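Local coordinates for protein hydrolase (PDB 6IAH) that probably hydrolyses phosphate esters, phosphoglycolate perhaps among them, as a magnesium-binding phosphatase of the haloacid dehalogenase superfamily, at residues D19-L24 / T107-R112; K23-Y28 / K58-L63. All coordinates share one frame; numbering follows the deposited sequence.

Overall arrangement
From the N terminus the chain runs through strand 2-5 of the parallel sheet, past the metal-binding D6 and D8, and into helix 17-32, on which both contacts begin. Interaction 2 is the shorter closure: it brings 58-63, on helix 56-68, back to 23-28 after a connection that includes helix 41-50. Interaction 1 closes the longer loop, returning 107-112 at the end of helix 100-110 to 19-24. K23 and L24 belong to both, and the smaller loop is nested within the larger. Helix 17-32 packs against both helices 56-68 and 100-110, which also touch each other through S60 and F105, and the two contacts meet where F108 packs on T25 and T22 on S60.

Interaction 1. Residues D19-L24 / T107-R112; sequences DEATKL and TFYLGR
L24 lays its CB over the face of the F108 ring, in a CH-pi contact that dominates the meeting of helices 17-32 and 100-110. The carbon stands 3.8 Å from the ring centroid and only 6° off the normal, so it is centred over the ring. The branch beyond it reaches past the middle of the ring to the CD1 end, with L24 CD1 3.9 Å from F108 CD1. On that same face the leucine's own backbone comes up near the CE2 end, L24 O lying 3.4 Å from F108 CE2. One residue therefore touches the phenylalanine with both its side chain and its peptide group. F108 CG lies anti to the carbonyl carbon (chi1 -79°), a torsion that turns the ring toward helix 17-32, where T25 and Y28 also touch it. F121 adds an edge-to-face ring contact. Were F108 replaced by an alanine, L24 CB would probably lose the aromatic face it rests on, with a gap opening beside T25 and Y28.

One turn earlier, A21 meets the base of Y109, their CB atoms 4.1 Å apart. The small methyl lets the backbones come close, with 5.6 Å between the CA atoms of A21 and Y109. Y109 CG is anti to its own N (chi1 180°), which carries the ring away from F108 and along helix 17-32 to Y18; its hydroxyl is hydrogen-bonded to E128. No hydrogen bond joins the two segments, and the packing is apolar. The helix pair is consistent with the helical cap that follows the DxD strand in many HAD phosphatases, and Y109 brings it within about 6 Å of D8, side chain to side chain.

Interaction 2. Residues K23-Y28 / K58-L63; sequences KLTAEY and KVSEAL
Helices 17-32 and 56-68 run in broadly the same direction, their local axes 8.7 Å apart at closest approach and crossing at -44°, with A26 and S60 nearest in register at 5.3 Å between CA atoms. Small side chains allow this spacing. T25 turns its methyl branch to the neighbouring helix: CG2, anti to the backbone N while OG1 is anti to the carbonyl carbon (chi1 -59°), rests 3.9 Å from S60 CB. T25 OG1 bonds to A21 O and S60 OG to D56 O, each a carbonyl one turn back on its own helix, so both buried polar groups are satisfied locally and the segments meet by van der Waals packing with no hydrogen bond between them. This is consistent with a helical cap of the kind many HAD phosphatases carry beside their Rossmann-like core, at a distance from the magnesium sites. A26 continues the seam, its CB 4.2 Å from S60 O and 4.3 Å from L63 CB, and L63 packs on W43, V44 and L47 of helix 41-50. K23 NZ forms a salt bridge of 2.8 Å with E27 OE2, reaching it on the syn side, and a second with E38.

Interaction 1. Residues D19-L24 / T107-R112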
loop_
_atom_site.group_PDB
_atom_site.type_symbol
_atom_site.label_atom_id
_atom_site.label_comp_id
_atom_site.label_asym_id
_atom_site.label_seq_id
_atom_site.Cartn_x
_atom_site.Cartn_y
_atom_site.Cartn_z
ATOM N N ASP A 19 -4.540 3.664 -7.121
ATOM C CA ASP A 19 -4.591 4.926 -7.826
ATOM C C ASP A 19 -5.890 5.094 -8.600
ATOM O O ASP A 19 -6.450 6.163 -8.588
ATOM C CB ASP A 19 -3.419 5.058 -8.796
ATOM C CG ASP A 19 -2.069 5.291 -8.110
ATOM O OD1 ASP A 19 -1.980 5.392 -6.870
ATOM O OD2 ASP A 19 -1.091 5.421 -8.856
ATOM N N GLU A 20 -6.360 4.057 -9.286
ATOM C CA GLU A 20 -7.622 4.140 -10.027
ATOM C C GLU A 20 -8.819 4.171 -9.059
ATOM O O GLU A 20 -9.812 4.803 -9.346
ATOM C CB GLU A 20 -7.748 2.995 -11.037
ATOM C CG GLU A 20 -8.991 3.021 -11.928
ATOM C CD GLU A 20 -8.887 3.972 -13.109
ATOM O OE1 GLU A 20 -7.821 4.588 -13.307
ATOM O OE2 GLU A 20 -9.889 4.116 -13.828
ATOM N N ALA A 21 -8.730 3.524 -7.901
ATOM C CA ALA A 21 -9.795 3.658 -6.941
ATOM C C ALA A 21 -9.919 5.091 -6.394
ATOM O O ALA A 21 -11.045 5.585 -6.194
ATOM C CB ALA A 21 -9.579 2.644 -5.797
ATOM N N THR A 22 -8.777 5.762 -6.205
ATOM C CA THR A 22 -8.738 7.133 -5.762
ATOM C C THR A 22 -9.374 8.029 -6.849
ATOM O O THR A 22 -10.274 8.846 -6.597
ATOM C CB THR A 22 -7.305 7.533 -5.404
ATOM O OG1 THR A 22 -6.820 6.680 -4.316
ATOM C CG2 THR A 22 -7.199 9.005 -4.984
ATOM N N LYS A 23 -8.935 7.814 -8.077
ATOM C CA LYS A 23 -9.497 8.550 -9.205
ATOM C C LYS A 23 -11.010 8.370 -9.352
ATOM O O LYS A 23 -11.730 9.332 -9.356
ATOM C CB LYS A 23 -8.799 8.096 -10.472
ATOM C CG LYS A 23 -9.346 8.716 -11.750
ATOM C CD LYS A 23 -8.957 7.838 -12.943
ATOM C CE LYS A 23 -8.852 8.640 -14.209
ATOM N NZ LYS A 23 -10.123 8.999 -14.822
ATOM N N LEU A 24 -11.498 7.153 -9.403
ATOM C CA LEU A 24 -12.912 6.927 -9.530
ATOM C C LEU A 24 -13.746 7.447 -8.356
ATOM O O LEU A 24 -14.858 7.964 -8.526
ATOM C CB LEU A 24 -13.216 5.435 -9.752
ATOM C CG LEU A 24 -12.610 4.803 -10.995
ATOM C CD1 LEU A 24 -13.033 3.341 -10.993
ATOM C CD2 LEU A 24 -13.058 5.533 -12.275
ATOM N N THR A 107 -16.360 0.436 -2.168
ATOM C CA THR A 107 -17.179 -0.088 -3.252
ATOM C C THR A 107 -16.326 -0.288 -4.540
ATOM O O THR A 107 -16.378 -1.357 -5.142
ATOM C CB THR A 107 -18.406 0.828 -3.492
ATOM O OG1 THR A 107 -19.198 0.864 -2.283
ATOM C CG2 THR A 107 -19.266 0.313 -4.642
ATOM N N PHE A 108 -15.514 0.707 -4.890
ATOM C CA PHE A 108 -14.688 0.665 -6.113
ATOM C C PHE A 108 -13.495 -0.325 -5.944
ATOM O O PHE A 108 -13.195 -1.085 -6.860
ATOM C CB PHE A 108 -14.142 2.043 -6.486
ATOM C CG PHE A 108 -15.126 2.932 -7.162
ATOM C CD1 PHE A 108 -15.805 2.511 -8.307
ATOM C CD2 PHE A 108 -15.358 4.236 -6.702
ATOM C CE1 PHE A 108 -16.716 3.368 -8.938
ATOM C CE2 PHE A 108 -16.264 5.073 -7.323
ATOM C CZ PHE A 108 -16.920 4.657 -8.450
ATOM N N TYR A 109 -12.863 -0.340 -4.763
ATOM C CA TYR A 109 -11.639 -1.127 -4.583
ATOM C C TYR A 109 -12.002 -2.601 -4.303
ATOM O O TYR A 109 -11.435 -3.496 -4.941
ATOM C CB TYR A 109 -10.711 -0.546 -3.472
ATOM C CG TYR A 109 -9.459 -1.393 -3.309
ATOM C CD1 TYR A 109 -8.447 -1.364 -4.259
ATOM C CD2 TYR A 109 -9.339 -2.288 -2.231
ATOM C CE1 TYR A 109 -7.313 -2.168 -4.157
ATOM C CE2 TYR A 109 -8.219 -3.089 -2.104
ATOM C CZ TYR A 109 -7.218 -3.034 -3.040
ATOM O OH TYR A 109 -6.155 -3.880 -2.885
ATOM N N LEU A 110 -12.923 -2.829 -3.341
ATOM C CA LEU A 110 -13.328 -4.136 -2.937
ATOM C C LEU A 110 -14.486 -4.755 -3.753
ATOM O O LEU A 110 -14.549 -5.969 -3.847
ATOM C CB LEU A 110 -13.693 -4.166 -1.449
ATOM C CG LEU A 110 -12.576 -3.822 -0.468
ATOM C CD1 LEU A 110 -13.166 -3.894 0.928
ATOM C CD2 LEU A 110 -11.420 -4.810 -0.568
ATOM N N GLY A 111 -15.393 -3.943 -4.295
ATOM C CA GLY A 111 -16.506 -4.456 -5.077
ATOM C C GLY A 111 -17.349 -5.387 -4.261
ATOM O O GLY A 111 -17.652 -5.084 -3.099
ATOM N N ARG A 112 -17.563 -6.598 -4.787
ATOM C CA ARG A 112 -18.422 -7.556 -4.108
ATOM C C ARG A 112 -17.837 -8.097 -2.820
ATOM O O ARG A 112 -18.600 -8.674 -2.015
ATOM C CB ARG A 112 -18.834 -8.704 -5.010
ATOM C CG ARG A 112 -19.608 -8.226 -6.228
ATOM C CD ARG A 112 -19.851 -9.407 -7.126
ATOM N NE ARG A 112 -20.867 -9.118 -8.128
ATOM C CZ ARG A 112 -21.195 -9.931 -9.119
ATOM N NH1 ARG A 112 -20.550 -11.055 -9.269
ATOM N NH2 ARG A 112 -22.134 -9.590 -9.971
#

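Interaction 2. Residues K23-Y28 / K58-L63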
loop_
_atom_site.group_PDB
_atom_site.type_symbol
_atom_site.label_atom_id
_atom_site.label_comp_id
_atom_site.label_asym_id
_atom_site.label_seq_id
_atom_site.Cartn_x
_atom_site.Cartn_y
_atom_site.Cartn_z
ATOM N N LYS A 23 -8.935 7.814 -8.077
ATOM C CA LYS A 23 -9.497 8.550 -9.205
ATOM C C LYS A 23 -11.010 8.370 -9.352
ATOM O O LYS A 23 -11.730 9.332 -9.356
ATOM C CB LYS A 23 -8.799 8.096 -10.472
ATOM C CG LYS A 23 -9.346 8.716 -11.750
ATOM C CD LYS A 23 -8.957 7.838 -12.943
ATOM C CE LYS A 23 -8.852 8.640 -14.209
ATOM N NZ LYS A 23 -10.123 8.999 -14.822
ATOM N N LEU A 24 -11.498 7.153 -9.403
ATOM C CA LEU A 24 -12.912 6.927 -9.530
ATOM C C LEU A 24 -13.746 7.447 -8.356
ATOM O O LEU A 24 -14.858 7.964 -8.526
ATOM C CB LEU A 24 -13.216 5.435 -9.752
ATOM C CG LEU A 24 -12.610 4.803 -10.995
ATOM C CD1 LEU A 24 -13.033 3.341 -10.993
ATOM C CD2 LEU A 24 -13.058 5.533 -12.275
ATOM N N THR A 25 -13.246 7.279 -7.151
ATOM C CA THR A 25 -13.944 7.863 -5.996
ATOM C C THR A 25 -14.077 9.396 -6.078
ATOM O O THR A 25 -15.146 9.930 -5.856
ATOM C CB THR A 25 -13.165 7.523 -4.723
ATOM O OG1 THR A 25 -13.111 6.107 -4.655
ATOM C CG2 THR A 25 -13.767 8.168 -3.542
ATOM N N ALA A 26 -12.999 10.082 -6.404
ATOM C CA ALA A 26 -13.022 11.516 -6.508
ATOM C C ALA A 26 -13.980 11.876 -7.624
ATOM O O ALA A 26 -14.784 12.797 -7.463
ATOM C CB ALA A 26 -11.650 12.099 -6.762
ATOM N N GLU A 27 -13.907 11.135 -8.722
ATOM C CA GLU A 27 -14.730 11.494 -9.920
ATOM C C GLU A 27 -16.188 11.209 -9.678
ATOM O O GLU A 27 -17.015 11.955 -10.165
ATOM C CB GLU A 27 -14.218 10.815 -11.150
ATOM C CG GLU A 27 -12.947 11.401 -11.681
ATOM C CD GLU A 27 -12.378 10.621 -12.884
ATOM O OE1 GLU A 27 -12.909 9.552 -13.244
ATOM O OE2 GLU A 27 -11.357 11.095 -13.426
ATOM N N TYR A 28 -16.508 10.236 -8.800
ATOM C CA TYR A 28 -17.876 9.985 -8.358
ATOM C C TYR A 28 -18.429 11.243 -7.641
ATOM O O TYR A 28 -19.541 11.676 -7.948
ATOM C CB TYR A 28 -17.917 8.779 -7.406
ATOM C CG TYR A 28 -19.262 8.478 -6.799
ATOM C CD1 TYR A 28 -19.647 9.080 -5.607
ATOM C CD2 TYR A 28 -20.170 7.614 -7.435
ATOM C CE1 TYR A 28 -20.899 8.840 -5.021
ATOM C CE2 TYR A 28 -21.431 7.362 -6.857
ATOM C CZ TYR A 28 -21.764 7.971 -5.624
ATOM O OH TYR A 28 -22.976 7.785 -5.010
ATOM N N LYS A 58 -8.643 9.966 2.444
ATOM C CA LYS A 58 -8.224 11.343 2.689
ATOM C C LYS A 58 -7.613 11.941 1.446
ATOM O O LYS A 58 -7.842 13.089 1.173
ATOM C CB LYS A 58 -7.233 11.437 3.856
ATOM C CG LYS A 58 -7.751 10.916 5.191
ATOM C CD LYS A 58 -8.961 11.715 5.566
ATOM C CE LYS A 58 -9.697 11.179 6.788
ATOM N NZ LYS A 58 -8.782 10.837 7.904
ATOM N N VAL A 59 -6.862 11.154 0.708
ATOM C CA VAL A 59 -6.299 11.647 -0.548
ATOM C C VAL A 59 -7.463 11.947 -1.486
ATOM O O VAL A 59 -7.437 12.981 -2.122
ATOM C CB VAL A 59 -5.319 10.668 -1.235
ATOM C CG1 VAL A 59 -4.769 11.259 -2.573
ATOM C CG2 VAL A 59 -4.110 10.379 -0.350
ATOM N N SER A 60 -8.471 11.060 -1.547
ATOM C CA SER A 60 -9.637 11.263 -2.422
ATOM C C SER A 60 -10.325 12.574 -2.033
ATOM O O SER A 60 -10.638 13.419 -2.893
ATOM C CB SER A 60 -10.614 10.080 -2.338
ATOM O OG SER A 60 -10.031 8.846 -2.744
ATOM N N GLU A 61 -10.540 12.777 -0.737
ATOM C CA GLU A 61 -11.151 14.005 -0.254
ATOM C C GLU A 61 -10.469 15.301 -0.668
ATOM O O GLU A 61 -11.135 16.242 -1.117
ATOM C CB GLU A 61 -11.305 13.974 1.304
ATOM C CG GLU A 61 -12.017 15.189 1.842
ATOM C CD GLU A 61 -12.104 15.111 3.419
ATOM O OE1 GLU A 61 -11.769 14.071 3.949
ATOM O OE2 GLU A 61 -12.488 16.088 4.064
ATOM N N ALA A 62 -9.146 15.306 -0.547
ATOM C CA ALA A 62 -8.317 16.393 -0.962
ATOM C C ALA A 62 -8.536 16.656 -2.465
ATOM O O ALA A 62 -8.738 17.763 -2.838
ATOM C CB ALA A 62 -6.854 16.080 -0.696
ATOM N N LEU A 63 -8.516 15.611 -3.260
ATOM C CA LEU A 63 -8.639 15.788 -4.730
ATOM C C LEU A 63 -9.964 16.293 -5.187
ATOM O O LEU A 63 -10.061 17.016 -6.212
ATOM C CB LEU A 63 -8.294 14.480 -5.440
ATOM C CG LEU A 63 -6.805 14.142 -5.400
ATOM C CD1 LEU A 63 -6.631 12.715 -5.777
ATOM C CD2 LEU A 63 -5.960 15.061 -6.297
#